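Local coordinates for protein glucose-6-phosphate dehydrogenase (Trypanosoma cruzi, PDB 5AQ1) that catalyses the NADP-dependent oxidation of glucose 6-phosphate, the entry step of the pentose phosphate pathway that supplies NADPH for redox balance, at residues B[240-253]-B[359-373]. Residues are numbered along the deposited sequence; the frame is centred on the assembly and turned at random.
With BG6 (6-O-phosphono-beta-D-glucopyranose), chain F.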
ATOM      1  N   ILE B 240      -1.981   3.178  10.610  1.00 32.87           N
ATOM      2  CA  ILE B 240      -2.496   3.373  11.969  1.00 33.42           C
ATOM      3  C   ILE B 240      -1.437   3.021  13.015  1.00 34.00           C
ATOM      4  O   ILE B 240      -0.856   1.933  12.991  1.00 33.27           O
ATOM      5  CB  ILE B 240      -3.776   2.551  12.216  1.00 32.40           C
ATOM      6  CG1 ILE B 240      -4.900   3.054  11.310  1.00 32.13           C
ATOM      7  CG2 ILE B 240      -4.202   2.648  13.674  1.00 32.41           C
ATOM      8  CD1 ILE B 240      -6.140   2.188  11.313  1.00 32.31           C
ATOM      9  N   ALA B 241      -1.205   3.960  13.929  1.00 34.86           N
ATOM     10  CA  ALA B 241      -0.234   3.795  15.006  1.00 35.89           C
ATOM     11  C   ALA B 241      -0.883   3.273  16.284  1.00 36.82           C
ATOM     12  O   ALA B 241      -0.272   2.497  17.014  1.00 36.23           O
ATOM     13  CB  ALA B 241       0.457   5.121  15.290  1.00 36.53           C
ATOM     14  N   CYS B 242      -2.108   3.716  16.558  1.00 37.96           N
ATOM     15  CA  CYS B 242      -2.788   3.377  17.800  1.00 39.46           C
ATOM     16  C   CYS B 242      -4.290   3.653  17.711  1.00 38.27           C
ATOM     17  O   CYS B 242      -4.712   4.634  17.094  1.00 38.17           O
ATOM     18  CB  CYS B 242      -2.185   4.184  18.950  1.00 41.48           C
ATOM     19  SG  CYS B 242      -2.951   3.857  20.552  1.00 48.75           S
ATOM     20  N   VAL B 243      -5.088   2.785  18.332  1.00 37.45           N
ATOM     21  CA  VAL B 243      -6.542   2.953  18.397  1.00 36.68           C
ATOM     22  C   VAL B 243      -6.987   3.000  19.858  1.00 37.00           C
ATOM     23  O   VAL B 243      -6.670   2.097  20.632  1.00 37.11           O
ATOM     24  CB  VAL B 243      -7.279   1.807  17.678  1.00 35.49           C
ATOM     25  CG1 VAL B 243      -8.786   1.933  17.853  1.00 35.61           C
ATOM     26  CG2 VAL B 243      -6.916   1.785  16.201  1.00 35.75           C
ATOM     27  N   GLN B 244      -7.713   4.054  20.227  1.00 36.54           N
ATOM     28  CA  GLN B 244      -8.206   4.218  21.592  1.00 36.37           C
ATOM     29  C   GLN B 244      -9.730   4.267  21.608  1.00 35.65           C
ATOM     30  O   GLN B 244     -10.340   5.008  20.837  1.00 37.27           O
ATOM     31  CB  GLN B 244      -7.641   5.490  22.225  1.00 36.99           C
ATOM     32  CG  GLN B 244      -7.797   5.538  23.740  1.00 37.89           C
ATOM     33  CD  GLN B 244      -7.405   6.873  24.339  1.00 37.83           C
ATOM     34  OE1 GLN B 244      -6.497   6.951  25.161  1.00 38.07           O
ATOM     35  NE2 GLN B 244      -8.093   7.928  23.932  1.00 38.30           N
ATOM     36  N   ILE B 245     -10.332   3.467  22.485  1.00 34.81           N
ATOM     37  CA  ILE B 245     -11.779   3.462  22.692  1.00 33.93           C
ATOM     38  C   ILE B 245     -12.037   3.860  24.142  1.00 33.40           C
ATOM     39  O   ILE B 245     -11.547   3.206  25.068  1.00 33.07           O
ATOM     40  CB  ILE B 245     -12.387   2.075  22.396  1.00 34.36           C
ATOM     41  CG1 ILE B 245     -12.093   1.664  20.948  1.00 34.04           C
ATOM     42  CG2 ILE B 245     -13.891   2.096  22.625  1.00 35.17           C
ATOM     43  CD1 ILE B 245     -12.380   0.209  20.640  1.00 33.86           C
ATOM     44  N   THR B 246     -12.809   4.929  24.331  1.00 33.04           N
ATOM     45  CA  THR B 246     -12.946   5.570  25.640  1.00 33.94           C
ATOM     46  C   THR B 246     -14.396   5.695  26.107  1.00 34.16           C
ATOM     47  O   THR B 246     -15.265   6.135  25.361  1.00 31.80           O
ATOM     48  CB  THR B 246     -12.326   6.974  25.611  1.00 34.19           C
ATOM     49  OG1 THR B 246     -10.943   6.868  25.254  1.00 35.06           O
ATOM     50  CG2 THR B 246     -12.457   7.665  26.963  1.00 34.66           C
ATOM     51  N   PHE B 247     -14.626   5.316  27.363  1.00 36.21           N
ATOM     52  CA  PHE B 247     -15.919   5.457  28.022  1.00 37.26           C
ATOM     53  C   PHE B 247     -15.696   6.195  29.336  1.00 38.08           C
ATOM     54  O   PHE B 247     -14.890   5.769  30.160  1.00 39.21           O
ATOM     55  CB  PHE B 247     -16.534   4.074  28.264  1.00 37.56           C
ATOM     56  CG  PHE B 247     -17.715   4.072  29.195  1.00 39.05           C
ATOM     57  CD1 PHE B 247     -17.533   3.948  30.569  1.00 40.99           C
ATOM     58  CD2 PHE B 247     -19.011   4.161  28.705  1.00 40.07           C
ATOM     59  CE1 PHE B 247     -18.616   3.931  31.435  1.00 41.83           C
ATOM     60  CE2 PHE B 247     -20.100   4.147  29.570  1.00 41.21           C
ATOM     61  CZ  PHE B 247     -19.902   4.028  30.933  1.00 41.37           C
ATOM     62  N   LYS B 248     -16.399   7.308  29.520  1.00 39.41           N
ATOM     63  CA  LYS B 248     -16.356   8.056  30.776  1.00 39.77           C
ATOM     64  C   LYS B 248     -17.762   8.428  31.223  1.00 39.39           C
ATOM     65  O   LYS B 248     -18.631   8.697  30.395  1.00 38.39           O
ATOM     66  CB  LYS B 248     -15.554   9.340  30.621  1.00 41.03           C
ATOM     67  CG  LYS B 248     -14.135   9.174  30.116  1.00 41.28           C
ATOM     68  CD  LYS B 248     -13.431  10.515  30.205  1.00 42.64           C
ATOM     69  CE  LYS B 248     -12.103  10.535  29.474  1.00 43.13           C
ATOM     70  NZ  LYS B 248     -11.590  11.932  29.431  1.00 43.96           N
ATOM     71  N   GLU B 249     -17.971   8.438  32.535  1.00 40.39           N
ATOM     72  CA  GLU B 249     -19.218   8.909  33.128  1.00 40.75           C
ATOM     73  C   GLU B 249     -18.895   9.733  34.358  1.00 41.86           C
ATOM     74  O   GLU B 249     -17.907   9.464  35.049  1.00 41.30           O
ATOM     75  CB  GLU B 249     -20.116   7.733  33.518  1.00 40.52           C
ATOM     76  CG  GLU B 249     -20.984   7.206  32.385  1.00 39.71           C
ATOM     77  CD  GLU B 249     -21.843   6.022  32.803  1.00 40.33           C
ATOM     78  OE1 GLU B 249     -21.634   5.476  33.907  1.00 41.55           O
ATOM     79  OE2 GLU B 249     -22.732   5.624  32.024  1.00 40.29           O
ATOM     80  N   LYS B 250     -19.723  10.739  34.623  1.00 43.20           N
ATOM     81  CA  LYS B 250     -19.610  11.521  35.849  1.00 44.69           C
ATOM     82  C   LYS B 250     -20.285  10.783  37.000  1.00 44.10           C
ATOM     83  O   LYS B 250     -19.821  10.840  38.136  1.00 43.25           O
ATOM     84  CB  LYS B 250     -20.240  12.900  35.674  1.00 46.99           C
ATOM     85  CG  LYS B 250     -19.629  13.721  34.549  1.00 48.83           C
ATOM     86  CD  LYS B 250     -20.069  15.175  34.609  1.00 50.93           C
ATOM     87  CE  LYS B 250     -19.247  15.965  35.615  1.00 54.01           C
ATOM     88  NZ  LYS B 250     -19.896  17.255  35.984  1.00 57.09           N
ATOM     89  N   ILE B 251     -21.382  10.092  36.697  1.00 43.12           N
ATOM     90  CA  ILE B 251     -22.123   9.351  37.717  1.00 43.55           C
ATOM     91  C   ILE B 251     -21.275   8.258  38.359  1.00 43.90           C
ATOM     92  O   ILE B 251     -20.350   7.728  37.740  1.00 43.13           O
ATOM     93  CB  ILE B 251     -23.427   8.722  37.167  1.00 43.35           C
ATOM     94  CG1 ILE B 251     -23.147   7.791  35.979  1.00 42.35           C
ATOM     95  CG2 ILE B 251     -24.415   9.811  36.773  1.00 43.70           C
ATOM     96  CD1 ILE B 251     -24.274   6.818  35.697  1.00 41.44           C
ATOM     97  N   GLY B 252     -21.597   7.942  39.611  1.00 45.20           N
ATOM     98  CA  GLY B 252     -20.944   6.866  40.343  1.00 45.97           C
ATOM     99  C   GLY B 252     -21.825   5.640  40.336  1.00 47.03           C
ATOM    100  O   GLY B 252     -22.675   5.486  39.460  1.00 44.17           O
ATOM    101  N   THR B 253     -21.615   4.771  41.321  1.00 51.62           N
ATOM    102  CA  THR B 253     -22.367   3.524  41.455  1.00 53.98           C
ATOM    103  C   THR B 253     -23.137   3.488  42.777  1.00 59.06           C
ATOM    104  O   THR B 253     -23.463   2.414  43.282  1.00 60.46           O
ATOM    105  CB  THR B 253     -21.419   2.312  41.399  1.00 53.42           C
ATOM    106  OG1 THR B 253     -20.419   2.445  42.412  1.00 53.54           O
ATOM    107  CG2 THR B 253     -20.741   2.218  40.042  1.00 52.27           C
ATOM    108  N   VAL B 359      -0.301  -2.999  16.263  1.00 36.74           N
ATOM    109  CA  VAL B 359      -1.123  -1.824  16.545  1.00 34.63           C
ATOM    110  C   VAL B 359      -1.788  -2.005  17.903  1.00 35.11           C
ATOM    111  O   VAL B 359      -2.672  -2.846  18.050  1.00 35.34           O
ATOM    112  CB  VAL B 359      -2.209  -1.619  15.470  1.00 34.06           C
ATOM    113  CG1 VAL B 359      -3.007  -0.348  15.738  1.00 33.56           C
ATOM    114  CG2 VAL B 359      -1.580  -1.562  14.089  1.00 33.88           C
ATOM    115  N   PRO B 360      -1.363  -1.223  18.908  1.00 36.16           N
ATOM    116  CA  PRO B 360      -1.984  -1.342  20.224  1.00 35.88           C
ATOM    117  C   PRO B 360      -3.414  -0.799  20.255  1.00 35.70           C
ATOM    118  O   PRO B 360      -3.690   0.278  19.716  1.00 33.93           O
ATOM    119  CB  PRO B 360      -1.073  -0.493  21.114  1.00 36.46           C
ATOM    120  CG  PRO B 360      -0.486   0.517  20.191  1.00 36.45           C
ATOM    121  CD  PRO B 360      -0.293  -0.212  18.897  1.00 36.30           C
ATOM    122  N   PHE B 361      -4.309  -1.551  20.890  1.00 35.77           N
ATOM    123  CA  PHE B 361      -5.681  -1.108  21.105  1.00 35.10           C
ATOM    124  C   PHE B 361      -5.882  -0.780  22.571  1.00 35.44           C
ATOM    125  O   PHE B 361      -5.800  -1.664  23.421  1.00 34.69           O
ATOM    126  CB  PHE B 361      -6.664  -2.183  20.655  1.00 34.13           C
ATOM    127  CG  PHE B 361      -6.825  -2.247  19.172  1.00 33.91           C
ATOM    128  CD1 PHE B 361      -5.946  -2.990  18.399  1.00 34.09           C
ATOM    129  CD2 PHE B 361      -7.837  -1.545  18.545  1.00 33.77           C
ATOM    130  CE1 PHE B 361      -6.087  -3.045  17.026  1.00 34.06           C
ATOM    131  CE2 PHE B 361      -7.983  -1.595  17.171  1.00 34.18           C
ATOM    132  CZ  PHE B 361      -7.108  -2.346  16.411  1.00 33.77           C
ATOM    133  N   ILE B 362      -6.138   0.496  22.855  1.00 36.14           N
ATOM    134  CA  ILE B 362      -6.362   0.966  24.214  1.00 37.77           C
ATOM    135  C   ILE B 362      -7.859   1.045  24.474  1.00 38.16           C
ATOM    136  O   ILE B 362      -8.560   1.839  23.850  1.00 39.05           O
ATOM    137  CB  ILE B 362      -5.764   2.369  24.450  1.00 39.80           C
ATOM    138  CG1 ILE B 362      -4.336   2.474  23.905  1.00 40.10           C
ATOM    139  CG2 ILE B 362      -5.795   2.720  25.933  1.00 41.21           C
ATOM    140  CD1 ILE B 362      -3.374   1.467  24.489  1.00 40.94           C
ATOM    141  N   ILE B 363      -8.348   0.214  25.387  1.00 39.15           N
ATOM    142  CA  ILE B 363      -9.742   0.273  25.812  1.00 39.35           C
ATOM    143  C   ILE B 363      -9.764   0.876  27.204  1.00 39.08           C
ATOM    144  O   ILE B 363      -9.118   0.349  28.111  1.00 38.88           O
ATOM    145  CB  ILE B 363     -10.394  -1.125  25.903  1.00 40.21           C
ATOM    146  CG1 ILE B 363     -10.082  -1.980  24.667  1.00 40.65           C
ATOM    147  CG2 ILE B 363     -11.900  -0.990  26.120  1.00 39.98           C
ATOM    148  CD1 ILE B 363     -10.864  -1.606  23.430  1.00 41.13           C
ATOM    149  N   ARG B 364     -10.484   1.978  27.384  1.00 38.11           N
ATOM    150  CA  ARG B 364     -10.636   2.538  28.723  1.00 40.61           C
ATOM    151  C   ARG B 364     -12.084   2.884  29.053  1.00 40.49           C
ATOM    152  O   ARG B 364     -12.855   3.318  28.197  1.00 39.88           O
ATOM    153  CB  ARG B 364      -9.708   3.738  28.936  1.00 41.56           C
ATOM    154  CG  ARG B 364      -9.854   4.845  27.917  1.00 40.92           C
ATOM    155  CD  ARG B 364      -8.844   5.941  28.191  1.00 41.62           C
ATOM    156  NE  ARG B 364      -9.187   7.154  27.460  1.00 41.35           N
ATOM    157  CZ  ARG B 364      -8.849   8.389  27.825  1.00 41.91           C
ATOM    158  NH1 ARG B 364      -8.141   8.610  28.931  1.00 42.48           N
ATOM    159  NH2 ARG B 364      -9.233   9.415  27.077  1.00 42.23           N
ATOM    160  N   ALA B 365     -12.437   2.665  30.315  1.00 39.84           N
ATOM    161  CA  ALA B 365     -13.798   2.841  30.788  1.00 39.69           C
ATOM    162  C   ALA B 365     -13.766   3.147  32.274  1.00 40.14           C
ATOM    163  O   ALA B 365     -13.108   2.446  33.043  1.00 40.80           O
ATOM    164  CB  ALA B 365     -14.612   1.582  30.524  1.00 39.79           C
ATOM    165  N   GLY B 366     -14.463   4.201  32.677  1.00 40.10           N
ATOM    166  CA  GLY B 366     -14.523   4.569  34.082  1.00 41.91           C
ATOM    167  C   GLY B 366     -15.774   5.335  34.453  1.00 41.90           C
ATOM    168  O   GLY B 366     -16.330   6.069  33.635  1.00 41.39           O
ATOM    169  N   LYS B 367     -16.214   5.142  35.692  1.00 42.44           N
ATOM    170  CA  LYS B 367     -17.280   5.937  36.288  1.00 42.88           C
ATOM    171  C   LYS B 367     -16.651   6.900  37.293  1.00 44.07           C
ATOM    172  O   LYS B 367     -15.484   6.743  37.664  1.00 43.91           O
ATOM    173  CB  LYS B 367     -18.311   5.027  36.963  1.00 43.38           C
ATOM    174  CG  LYS B 367     -19.158   4.224  35.980  1.00 42.38           C
ATOM    175  CD  LYS B 367     -20.140   3.302  36.692  1.00 42.73           C
ATOM    176  CE  LYS B 367     -20.980   2.489  35.711  1.00 41.71           C
ATOM    177  NZ  LYS B 367     -22.202   3.206  35.245  1.00 40.35           N
ATOM    178  N   ALA B 368     -17.421   7.901  37.715  1.00 44.53           N
ATOM    179  CA  ALA B 368     -16.935   8.944  38.623  1.00 45.52           C
ATOM    180  C   ALA B 368     -15.708   9.678  38.069  1.00 45.07           C
ATOM    181  O   ALA B 368     -14.727   9.896  38.785  1.00 45.39           O
ATOM    182  CB  ALA B 368     -16.639   8.357  40.000  1.00 46.80           C
ATOM    183  N   LEU B 369     -15.781  10.071  36.798  1.00 43.75           N
ATOM    184  CA  LEU B 369     -14.699  10.804  36.140  1.00 44.28           C
ATOM    185  C   LEU B 369     -15.097  12.265  35.871  1.00 45.54           C
ATOM    186  O   LEU B 369     -16.189  12.686  36.243  1.00 46.74           O
ATOM    187  CB  LEU B 369     -14.305  10.090  34.843  1.00 42.64           C
ATOM    188  CG  LEU B 369     -13.669   8.706  35.001  1.00 42.16           C
ATOM    189  CD1 LEU B 369     -13.465   8.073  33.636  1.00 40.67           C
ATOM    190  CD2 LEU B 369     -12.347   8.782  35.751  1.00 43.18           C
ATOM    191  N   GLU B 370     -14.208  13.032  35.238  1.00 46.26           N
ATOM    192  CA  GLU B 370     -14.455  14.467  34.991  1.00 47.24           C
ATOM    193  C   GLU B 370     -15.552  14.794  33.971  1.00 46.50           C
ATOM    194  O   GLU B 370     -16.078  15.906  33.976  1.00 46.22           O
ATOM    195  CB  GLU B 370     -13.177  15.253  34.622  1.00 48.21           C
ATOM    196  CG  GLU B 370     -11.960  14.480  34.130  1.00 49.09           C
ATOM    197  CD  GLU B 370     -12.198  13.666  32.875  1.00 48.03           C
ATOM    198  OE1 GLU B 370     -12.139  14.231  31.764  1.00 48.54           O
ATOM    199  OE2 GLU B 370     -12.404  12.445  33.003  1.00 48.54           O
ATOM    200  N   GLU B 371     -15.885  13.854  33.094  1.00 45.49           N
ATOM    201  CA  GLU B 371     -16.888  14.117  32.063  1.00 45.01           C
ATOM    202  C   GLU B 371     -17.622  12.858  31.626  1.00 43.74           C
ATOM    203  O   GLU B 371     -17.202  11.739  31.916  1.00 43.20           O
ATOM    204  CB  GLU B 371     -16.239  14.790  30.839  1.00 44.85           C
ATOM    205  CG  GLU B 371     -15.163  13.958  30.142  1.00 44.03           C
ATOM    206  CD  GLU B 371     -14.619  14.602  28.872  1.00 43.79           C
ATOM    207  OE1 GLU B 371     -15.130  15.664  28.460  1.00 44.06           O
ATOM    208  OE2 GLU B 371     -13.672  14.039  28.276  1.00 41.90           O
ATOM    209  N   ARG B 372     -18.731  13.066  30.926  1.00 43.47           N
ATOM    210  CA  ARG B 372     -19.410  11.999  30.217  1.00 42.54           C
ATOM    211  C   ARG B 372     -18.876  11.985  28.792  1.00 40.50           C
ATOM    212  O   ARG B 372     -18.900  13.008  28.109  1.00 39.34           O
ATOM    213  CB  ARG B 372     -20.919  12.232  30.213  1.00 44.13           C
ATOM    214  CG  ARG B 372     -21.697  11.186  29.430  1.00 44.62           C
ATOM    215  CD  ARG B 372     -23.116  11.027  29.958  1.00 45.51           C
ATOM    216  NE  ARG B 372     -23.857  10.013  29.209  1.00 44.51           N
ATOM    217  CZ  ARG B 372     -24.514  10.227  28.068  1.00 45.44           C
ATOM    218  NH1 ARG B 372     -24.546  11.434  27.506  1.00 45.06           N
ATOM    219  NH2 ARG B 372     -25.149   9.218  27.482  1.00 46.79           N
ATOM    220  N   LEU B 373     -18.374  10.835  28.352  1.00 38.84           N
ATOM    221  CA  LEU B 373     -17.804  10.719  27.013  1.00 37.29           C
ATOM    222  C   LEU B 373     -17.825   9.293  26.497  1.00 35.87           C
ATOM    223  O   LEU B 373     -17.581   8.342  27.241  1.00 34.81           O
ATOM    224  CB  LEU B 373     -16.355  11.218  27.001  1.00 37.87           C
ATOM    225  CG  LEU B 373     -15.619  11.173  25.654  1.00 36.54           C
ATOM    226  CD1 LEU B 373     -16.272  12.102  24.640  1.00 36.48           C
ATOM    227  CD2 LEU B 373     -14.154  11.530  25.835  1.00 36.26           C
TER
HETATM  228  C1  BG6 F 550     -25.354   0.130  30.811  1.00 30.92           C
HETATM  229  C2  BG6 F 550     -24.396  -0.146  31.968  1.00 29.76           C
HETATM  230  O1  BG6 F 550     -25.384  -0.986  29.913  1.00 31.30           O
HETATM  231  O5  BG6 F 550     -24.924   1.293  30.097  1.00 31.60           O
HETATM  232  C3  BG6 F 550     -24.327   1.074  32.871  1.00 30.10           C
HETATM  233  O2  BG6 F 550     -24.827  -1.289  32.713  1.00 29.50           O
HETATM  234  C4  BG6 F 550     -23.904   2.272  32.036  1.00 31.47           C
HETATM  235  O3  BG6 F 550     -23.404   0.882  33.948  1.00 29.87           O
HETATM  236  C5  BG6 F 550     -24.899   2.476  30.901  1.00 32.13           C
HETATM  237  O4  BG6 F 550     -23.833   3.431  32.867  1.00 32.49           O
HETATM  238  C6  BG6 F 550     -24.532   3.690  30.052  1.00 32.94           C
HETATM  239  O6  BG6 F 550     -25.356   3.756  28.887  1.00 33.63           O
HETATM  240  P   BG6 F 550     -25.410   5.108  28.016  1.00 34.65           P
HETATM  241  O1P BG6 F 550     -23.968   5.402  27.672  1.00 37.93           O
HETATM  242  O2P BG6 F 550     -26.238   4.748  26.814  1.00 37.03           O
HETATM  243  O3P BG6 F 550     -26.053   6.104  28.952  1.00 38.15           O
HETATM  244  O   HOH W   1     -22.634   6.828  29.483  1.00 37.56           O
HETATM  245  O   HOH W   2     -17.491  12.328  38.723  1.00 34.63           O
HETATM  246  O   HOH W   3     -23.861   3.807  37.770  1.00 35.48           O
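Four acceptors crowd round Lys367 NZ, one more than it has protons, so at least one bond must be shared or partial. Its salt bridge to Glu249 puts NZ 2.7 Å from OE1, on the syn lone pair. It also donates to O4 and O3 of the bound glucose 6-phosphate, and a water joins it to Gly252 O. The lysine chain bends only at its last torsion (chi4 -86°), which turns NZ to the sugar. The other carboxylate oxygen, Glu249 OE2, accepts from sugar O4 at 2.6 Å. Lysine and glutamate thus hold the same hydroxyl and each other. Arg372 brings its guanidinium edge toward the phosphate, with NH2 3.6 Å from O3P.

These three residues reach the glucose 6-phosphate pocket from loops at the C-terminal ends of parallel strands 240-248 and 361-366, in the family's C-terminal domain. Backbone bonds of the parallel kind run from Val243 N-Pro360 O to Gly366 N-Phe247 O; the two at Phe247 are bent and tilted. After Gly366 the chain turns back, and Leu373 pairs antiparallel with Lys248, on the edge of strand 240-248 away from strand 361-366. From that turn, Leu369 N donates to Glu249 O at 2.8 Å.

On one face of the sheet, Arg364 NE gives a nearly straight bond to Thr246 OG1 (2.8 Å, 170°), in the guanidinium plane. Gln244 OE1 and Lys248 CE lie over opposite faces of that group. Lys248 NZ reaches past it to form salt bridges, to Glu371 OE2 (3.2 Å, on the anti side) and, weakly, to Glu370 OE1. On the other face, Val243 packs along Phe361 and Ile245 along Ile363.

The pair lies mid-sheet, between strands 373-380 and 344-349. Helix 264-282 packs on Phe361, Ile363 and Ala365; helix 495-504 packs on Gln244, Ile362 and Arg364.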